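Local coordinates for axin interactor, dorsalization-associated protein (Danio rerio, PDB 2QZQ) that binds axin and disrupts its homodimerization, thereby inhibiting axin-mediated JNK activation and acting as a ventralizing factor in the zebrafish embryo, at residues P11-L16 with H76-P81; V38-L43 with K82-F87. One frame throughout, in Å; residues are numbered along the deposited sequence.

Contact 1 (P11-L16 with H76-P81)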
ATOM      1  N   PRO A  11       4.756  14.213  21.717  1.00 26.98           N
ATOM      2  CA  PRO A  11       6.180  14.322  22.053  1.00 25.83           C
ATOM      3  C   PRO A  11       6.870  12.960  22.191  1.00 24.44           C
ATOM      4  O   PRO A  11       6.336  12.042  22.826  1.00 24.05           O
ATOM      5  CB  PRO A  11       6.169  15.101  23.382  1.00 25.93           C
ATOM      6  CG  PRO A  11       4.873  15.935  23.302  1.00 25.77           C
ATOM      7  CD  PRO A  11       3.892  15.017  22.621  1.00 26.63           C
ATOM      8  N   GLY A  12       8.054  12.850  21.587  1.00 25.04           N
ATOM      9  CA  GLY A  12       8.888  11.644  21.676  1.00 25.53           C
ATOM     10  C   GLY A  12       8.433  10.467  20.825  1.00 26.53           C
ATOM     11  O   GLY A  12       9.008   9.370  20.904  1.00 26.65           O
HETATM   12  N   MSE A  13       7.405  10.693  20.010  1.00 26.74           N
HETATM   13  CA  MSE A  13       6.827   9.640  19.161  1.00 27.41           C
HETATM   14  C   MSE A  13       6.956  10.020  17.685  1.00 26.60           C
HETATM   15  O   MSE A  13       7.228  11.174  17.338  1.00 27.13           O
HETATM   16  CB  MSE A  13       5.351   9.378  19.510  1.00 28.52           C
HETATM   17  CG  MSE A  13       5.037   9.157  20.964  1.00 30.47           C
HETATM   18 SE   MSE A  13       5.615   7.459  21.684  1.00 41.41          SE
HETATM   19  CE  MSE A  13       5.308   7.802  23.673  1.00 33.71           C
ATOM     20  N   THR A  14       6.746   9.042  16.813  1.00 25.78           N
ATOM     21  CA  THR A  14       7.063   9.215  15.390  1.00 24.88           C
ATOM     22  C   THR A  14       5.851   8.857  14.527  1.00 23.88           C
ATOM     23  O   THR A  14       5.185   7.868  14.787  1.00 23.45           O
ATOM     24  CB  THR A  14       8.249   8.315  14.969  1.00 24.90           C
ATOM     25  OG1 THR A  14       9.323   8.441  15.926  1.00 24.92           O
ATOM     26  CG2 THR A  14       8.731   8.705  13.579  1.00 23.50           C
ATOM     27  N   LEU A  15       5.589   9.681  13.521  1.00 23.91           N
ATOM     28  CA  LEU A  15       4.500   9.432  12.565  1.00 23.94           C
ATOM     29  C   LEU A  15       5.062   9.206  11.176  1.00 23.76           C
ATOM     30  O   LEU A  15       6.026   9.865  10.752  1.00 24.33           O
ATOM     31  CB  LEU A  15       3.491  10.591  12.547  1.00 23.60           C
ATOM     32  CG  LEU A  15       2.588  10.763  13.768  1.00 24.24           C
ATOM     33  CD1 LEU A  15       1.888  12.136  13.680  1.00 24.57           C
ATOM     34  CD2 LEU A  15       1.568   9.611  13.953  1.00 21.79           C
ATOM     35  N   LEU A  16       4.446   8.264  10.463  1.00 23.38           N
ATOM     36  CA  LEU A  16       4.942   7.878   9.161  1.00 22.07           C
ATOM     37  C   LEU A  16       3.979   8.325   8.076  1.00 21.78           C
ATOM     38  O   LEU A  16       2.767   8.130   8.199  1.00 21.27           O
ATOM     39  CB  LEU A  16       5.162   6.354   9.113  1.00 22.38           C
ATOM     40  CG  LEU A  16       5.532   5.693   7.768  1.00 21.97           C
ATOM     41  CD1 LEU A  16       6.913   6.098   7.286  1.00 23.43           C
ATOM     42  CD2 LEU A  16       5.400   4.186   7.864  1.00 21.08           C
ATOM     43  N   HIS A  76       1.083   6.277  15.887  1.00 22.91           N
ATOM     44  CA  HIS A  76       2.498   6.551  16.191  1.00 23.64           C
ATOM     45  C   HIS A  76       3.293   5.250  16.168  1.00 22.74           C
ATOM     46  O   HIS A  76       2.878   4.240  16.734  1.00 23.78           O
ATOM     47  CB  HIS A  76       2.635   7.317  17.528  1.00 23.42           C
ATOM     48  CG  HIS A  76       1.972   8.661  17.504  1.00 24.39           C
ATOM     49  ND1 HIS A  76       0.635   8.833  17.792  1.00 26.30           N
ATOM     50  CD2 HIS A  76       2.447   9.885  17.178  1.00 24.43           C
ATOM     51  CE1 HIS A  76       0.320  10.111  17.663  1.00 25.88           C
ATOM     52  NE2 HIS A  76       1.402  10.771  17.287  1.00 25.88           N
ATOM     53  N   LEU A  77       4.421   5.266  15.469  1.00 24.09           N
ATOM     54  CA  LEU A  77       5.195   4.036  15.205  1.00 23.93           C
ATOM     55  C   LEU A  77       5.550   3.230  16.451  1.00 24.15           C
ATOM     56  O   LEU A  77       5.448   2.013  16.437  1.00 23.85           O
ATOM     57  CB  LEU A  77       6.459   4.337  14.386  1.00 23.88           C
ATOM     58  CG  LEU A  77       6.285   4.897  12.978  1.00 25.03           C
ATOM     59  CD1 LEU A  77       7.635   5.102  12.305  1.00 21.93           C
ATOM     60  CD2 LEU A  77       5.346   3.998  12.139  1.00 23.07           C
ATOM     61  N   GLU A  78       5.932   3.915  17.536  1.00 24.64           N
ATOM     62  CA  GLU A  78       6.352   3.253  18.781  1.00 24.80           C
ATOM     63  C   GLU A  78       5.226   2.475  19.467  1.00 25.27           C
ATOM     64  O   GLU A  78       5.477   1.634  20.350  1.00 24.59           O
ATOM     65  CB  GLU A  78       6.991   4.280  19.742  1.00 25.23           C
ATOM     66  CG  GLU A  78       8.271   4.937  19.201  1.00 25.07           C
ATOM     67  CD  GLU A  78       8.005   6.134  18.312  1.00 25.17           C
ATOM     68  OE1 GLU A  78       6.821   6.435  18.077  1.00 27.73           O
ATOM     69  OE2 GLU A  78       8.962   6.794  17.851  1.00 25.32           O
ATOM     70  N   LYS A  79       3.988   2.720  19.028  1.00 25.70           N
ATOM     71  CA  LYS A  79       2.804   2.055  19.588  1.00 26.67           C
ATOM     72  C   LYS A  79       2.316   0.854  18.781  1.00 26.29           C
ATOM     73  O   LYS A  79       1.397   0.117  19.214  1.00 26.74           O
ATOM     74  CB  LYS A  79       1.670   3.060  19.763  1.00 26.97           C
ATOM     75  CG  LYS A  79       1.958   4.127  20.793  1.00 29.37           C
ATOM     76  CD  LYS A  79       0.868   5.174  20.781  1.00 33.61           C
ATOM     77  CE  LYS A  79       1.249   6.404  21.580  1.00 34.80           C
ATOM     78  NZ  LYS A  79       0.341   7.516  21.214  1.00 37.30           N
ATOM     79  N   LEU A  80       2.923   0.652  17.611  1.00 26.21           N
ATOM     80  CA  LEU A  80       2.661  -0.530  16.795  1.00 25.94           C
ATOM     81  C   LEU A  80       3.371  -1.763  17.365  1.00 27.02           C
ATOM     82  O   LEU A  80       4.536  -1.667  17.808  1.00 27.18           O
ATOM     83  CB  LEU A  80       3.037  -0.271  15.317  1.00 25.48           C
ATOM     84  CG  LEU A  80       2.075   0.652  14.540  1.00 23.52           C
ATOM     85  CD1 LEU A  80       2.696   1.166  13.260  1.00 21.92           C
ATOM     86  CD2 LEU A  80       0.712  -0.024  14.239  1.00 21.26           C
ATOM     87  N   PRO A  81       2.673  -2.913  17.379  1.00 27.26           N
ATOM     88  CA  PRO A  81       3.269  -4.156  17.885  1.00 28.21           C
ATOM     89  C   PRO A  81       4.322  -4.696  16.916  1.00 29.26           C
ATOM     90  O   PRO A  81       4.254  -4.411  15.714  1.00 28.98           O
ATOM     91  CB  PRO A  81       2.068  -5.111  17.999  1.00 28.48           C
ATOM     92  CG  PRO A  81       1.055  -4.603  17.018  1.00 27.25           C
ATOM     93  CD  PRO A  81       1.279  -3.102  16.914  1.00 27.11           C
TER
HETATM   94  O   HOH W   1      10.938   7.939  19.502  1.00 36.50           O

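Contact 2 (V38-L43 with K82-F87)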
ATOM      1  N   VAL A  38      -4.715   0.835   1.724  1.00 16.35           N
ATOM      2  CA  VAL A  38      -3.607   0.746   2.675  1.00 16.61           C
ATOM      3  C   VAL A  38      -4.186   0.406   4.048  1.00 17.19           C
ATOM      4  O   VAL A  38      -5.051   1.121   4.586  1.00 17.44           O
ATOM      5  CB  VAL A  38      -2.775   2.062   2.746  1.00 16.73           C
ATOM      6  CG1 VAL A  38      -1.541   1.923   3.739  1.00 17.26           C
ATOM      7  CG2 VAL A  38      -2.309   2.519   1.357  1.00 14.74           C
ATOM      8  N   SER A  39      -3.707  -0.708   4.597  1.00 18.41           N
ATOM      9  CA  SER A  39      -4.113  -1.159   5.896  1.00 18.65           C
ATOM     10  C   SER A  39      -2.857  -1.510   6.725  1.00 19.99           C
ATOM     11  O   SER A  39      -1.780  -1.727   6.170  1.00 18.84           O
ATOM     12  CB  SER A  39      -5.046  -2.368   5.778  1.00 18.31           C
ATOM     13  OG  SER A  39      -4.428  -3.482   5.148  1.00 18.34           O
ATOM     14  N   VAL A  40      -3.027  -1.528   8.049  1.00 19.29           N
ATOM     15  CA  VAL A  40      -1.978  -1.963   8.970  1.00 20.45           C
ATOM     16  C   VAL A  40      -2.551  -3.147   9.743  1.00 20.92           C
ATOM     17  O   VAL A  40      -3.575  -3.005  10.442  1.00 21.18           O
ATOM     18  CB  VAL A  40      -1.554  -0.831   9.922  1.00 20.31           C
ATOM     19  CG1 VAL A  40      -0.394  -1.289  10.821  1.00 20.91           C
ATOM     20  CG2 VAL A  40      -1.121   0.420   9.112  1.00 20.54           C
ATOM     21  N   LYS A  41      -1.914  -4.307   9.589  1.00 20.84           N
ATOM     22  CA  LYS A  41      -2.421  -5.571  10.136  1.00 22.84           C
ATOM     23  C   LYS A  41      -1.473  -6.105  11.188  1.00 23.62           C
ATOM     24  O   LYS A  41      -0.265  -5.961  11.033  1.00 23.61           O
ATOM     25  CB  LYS A  41      -2.561  -6.636   9.025  1.00 22.56           C
ATOM     26  CG  LYS A  41      -3.568  -6.302   7.890  1.00 23.50           C
ATOM     27  CD  LYS A  41      -4.986  -6.212   8.388  1.00 24.27           C
ATOM     28  CE  LYS A  41      -5.993  -6.554   7.271  1.00 22.69           C
ATOM     29  NZ  LYS A  41      -6.471  -5.372   6.561  1.00 26.10           N
ATOM     30  N   ASP A  42      -2.004  -6.731  12.240  1.00 24.91           N
ATOM     31  CA  ASP A  42      -1.132  -7.430  13.208  1.00 25.98           C
ATOM     32  C   ASP A  42      -0.611  -8.751  12.639  1.00 25.81           C
ATOM     33  O   ASP A  42      -0.916  -9.116  11.493  1.00 24.98           O
ATOM     34  CB  ASP A  42      -1.766  -7.583  14.620  1.00 26.00           C
ATOM     35  CG  ASP A  42      -2.945  -8.563  14.674  1.00 28.12           C
ATOM     36  OD1 ASP A  42      -3.198  -9.318  13.717  1.00 29.70           O
ATOM     37  OD2 ASP A  42      -3.648  -8.573  15.712  1.00 29.48           O
ATOM     38  N   LEU A  43       0.179  -9.462  13.435  1.00 26.60           N
ATOM     39  CA  LEU A  43       0.668 -10.794  13.043  1.00 27.79           C
ATOM     40  C   LEU A  43      -0.402 -11.730  12.531  1.00 27.71           C
ATOM     41  O   LEU A  43      -0.131 -12.588  11.692  1.00 27.95           O
ATOM     42  CB  LEU A  43       1.302 -11.500  14.226  1.00 28.24           C
ATOM     43  CG  LEU A  43       2.798 -11.443  14.370  1.00 30.00           C
ATOM     44  CD1 LEU A  43       3.122 -12.400  15.501  1.00 32.54           C
ATOM     45  CD2 LEU A  43       3.501 -11.828  13.073  1.00 31.95           C
ATOM     46  N   LYS A  82       5.305  -5.446  17.433  1.00 29.85           N
ATOM     47  CA  LYS A  82       6.458  -5.862  16.621  1.00 30.96           C
ATOM     48  C   LYS A  82       6.153  -6.657  15.328  1.00 30.57           C
ATOM     49  O   LYS A  82       6.880  -6.526  14.322  1.00 31.99           O
ATOM     50  CB  LYS A  82       7.516  -6.569  17.485  1.00 31.97           C
ATOM     51  CG  LYS A  82       8.296  -5.583  18.173  1.00 35.68           C
ATOM     52  N   GLY A  83       5.099  -7.460  15.329  1.00 29.20           N
ATOM     53  CA  GLY A  83       4.767  -8.211  14.109  1.00 27.77           C
ATOM     54  C   GLY A  83       3.790  -7.526  13.155  1.00 27.22           C
ATOM     55  O   GLY A  83       3.225  -8.182  12.278  1.00 27.41           O
ATOM     56  N   ALA A  84       3.573  -6.221  13.312  1.00 25.36           N
ATOM     57  CA  ALA A  84       2.665  -5.515  12.398  1.00 23.70           C
ATOM     58  C   ALA A  84       3.260  -5.395  10.995  1.00 23.11           C
ATOM     59  O   ALA A  84       4.488  -5.454  10.799  1.00 22.24           O
ATOM     60  CB  ALA A  84       2.303  -4.158  12.938  1.00 23.56           C
ATOM     61  N   ALA A  85       2.381  -5.273  10.007  1.00 21.20           N
ATOM     62  CA  ALA A  85       2.816  -4.989   8.644  1.00 20.29           C
ATOM     63  C   ALA A  85       1.827  -4.022   8.003  1.00 19.58           C
ATOM     64  O   ALA A  85       0.632  -4.023   8.328  1.00 18.67           O
ATOM     65  CB  ALA A  85       2.892  -6.256   7.833  1.00 20.80           C
ATOM     66  N   ILE A  86       2.341  -3.197   7.109  1.00 18.39           N
ATOM     67  CA  ILE A  86       1.521  -2.296   6.309  1.00 17.90           C
ATOM     68  C   ILE A  86       1.292  -2.965   4.934  1.00 17.32           C
ATOM     69  O   ILE A  86       2.257  -3.319   4.234  1.00 16.58           O
ATOM     70  CB  ILE A  86       2.214  -0.923   6.122  1.00 17.37           C
ATOM     71  CG1 ILE A  86       2.711  -0.359   7.478  1.00 17.60           C
ATOM     72  CG2 ILE A  86       1.267   0.111   5.463  1.00 17.07           C
ATOM     73  CD1 ILE A  86       3.491   0.934   7.324  1.00 18.91           C
ATOM     74  N   PHE A  87       0.022  -3.098   4.555  1.00 17.15           N
ATOM     75  CA  PHE A  87      -0.378  -3.692   3.273  1.00 16.62           C
ATOM     76  C   PHE A  87      -0.834  -2.639   2.285  1.00 16.43           C
ATOM     77  O   PHE A  87      -1.407  -1.632   2.676  1.00 16.38           O
ATOM     78  CB  PHE A  87      -1.540  -4.656   3.510  1.00 16.93           C
ATOM     79  CG  PHE A  87      -1.106  -5.989   3.995  1.00 16.97           C
ATOM     80  CD1 PHE A  87      -0.940  -7.033   3.100  1.00 14.91           C
ATOM     81  CD2 PHE A  87      -0.844  -6.200   5.345  1.00 18.92           C
ATOM     82  CE1 PHE A  87      -0.490  -8.317   3.567  1.00 19.31           C
ATOM     83  CE2 PHE A  87      -0.404  -7.447   5.808  1.00 18.67           C
ATOM     84  CZ  PHE A  87      -0.230  -8.500   4.909  1.00 17.21           C
TER

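Contact 1 (P11-L16 with H76-P81)
Thr14 and Glu78 meet through a two-pronged carboxylate grip. The hydroxyl OG1 of Thr14 donates to OE2 of Glu78 at 2.6 Å, while the backbone N of Thr14 donates to OE1 of Glu78 at 2.9 Å, this second bond being bent, with 144° at the hydrogen. Both carboxylate oxygens use their syn lone pairs, so the two donors sit together in front of the group. Thr14 OG1 lies anti to its own carbonyl carbon (chi1 -47°), on the backbone N side, which sets the hydroxyl beside the N-H, so that both face the same carboxylate. A water extends the network, donating to OE2 of Glu78 and to the carbonyl O of Gly12. On the backbone, Leu77 N reaches Thr14 O at 2.8 Å in a nearly straight bond.

One face of the His76 ring is covered by Leu15, whose CD2 stands 3.5 Å from the ring centroid in a CH-pi contact, displaced toward the rim near CD2 and NE2 of the imidazole. Met13, here selenomethionine, lays its CB against His76 CD2, at 3.8 Å, and its selenium beside Glu78. Farther in, CD2 of Leu77 packs on CB of Leu16, and Leu150 of strand 144-151 touches both leucines.

Outside the pair, Lys79 NZ forms a salt bridge with Glu10, and the carbonyl of Pro8 takes a weak hydrogen bond from His76 NE2. The 3-10 turn 77-79 is thus fastened to the lead-in of strand 15-24 by the backbone bond, the exposed Glu78 and apolar packing of Leu77; three hydrogen bonds, counting the water's, probably favour a charged Glu78 carboxylate.

Contact 2 (V38-L43 with K82-F87)
Ser39 and Phe87, and next but one Lys41 and Ala85, form antiparallel hydrogen-bonded pairs that flank the non-hydrogen-bonded pair Val40 and Ile86. The axes of strands 38-41 and 85-87 come within 4.6 Å at 156°. Four backbone bonds join them, from Phe87 N to Ser39 O at 2.8 Å to the longer Ser39 N to Phe87 O at 3.1 Å. Beyond the ladder, CG of Leu43 lies 3.8 Å from Gly83 CA, where a CB would clash.

On the face bearing Ser39, Lys41 and Phe87, the lysine crosses the phenylalanine at about a right angle, its CG 3.7 Å from Phe87 CD2. Lys41 is bent at chi2 (-64°), which turns CD, and again at chi4; its NZ forms a salt bridge with Asp47 and a weak bond to Ser39 OG. Phe129 joins both, edge-to-face with Phe87 and cation-pi with Lys41. On the other face, Val38 CG1 meets Ile86 CG2 at 3.8 Å.

An alanine in place of Phe87 would probably deprive the methylenes of Lys41 of their ring neighbour and Phe129 of its edge-to-face mate.

One face is mixed aromatic and charged, the other aliphatic and turned to Leu16, Leu18 and Ile20 of strand 15-24, as befits a beta-sandwich.

How the contacts relate
The centres of the two contacts lie 14 Å apart, on the same side of the chain's centre, within one C2 domain of the Aida type, the C-terminal part of the protein. Along the chain their segments alternate: 11-16, 38-43, 76-81, then 82-87, so the loop of contact 1 runs on into segment 82-87, whose strand starts at Ala85. They also touch, Leu80 CD2 meeting Val40 CG1 at 3.8 Å and Leu16 CD2 meeting Ile86 CD1 at 3.8 Å. Contact 1 secures the start of strand 15-24, and contact 2 pairs strands 34-41 and 85-94; Leu16-Ile86 links the two sandwich layers, while Leu80 lays the connecting loop on strand 34-41. Segments 11-16 and 38-43 belong to a region that probably binds axin.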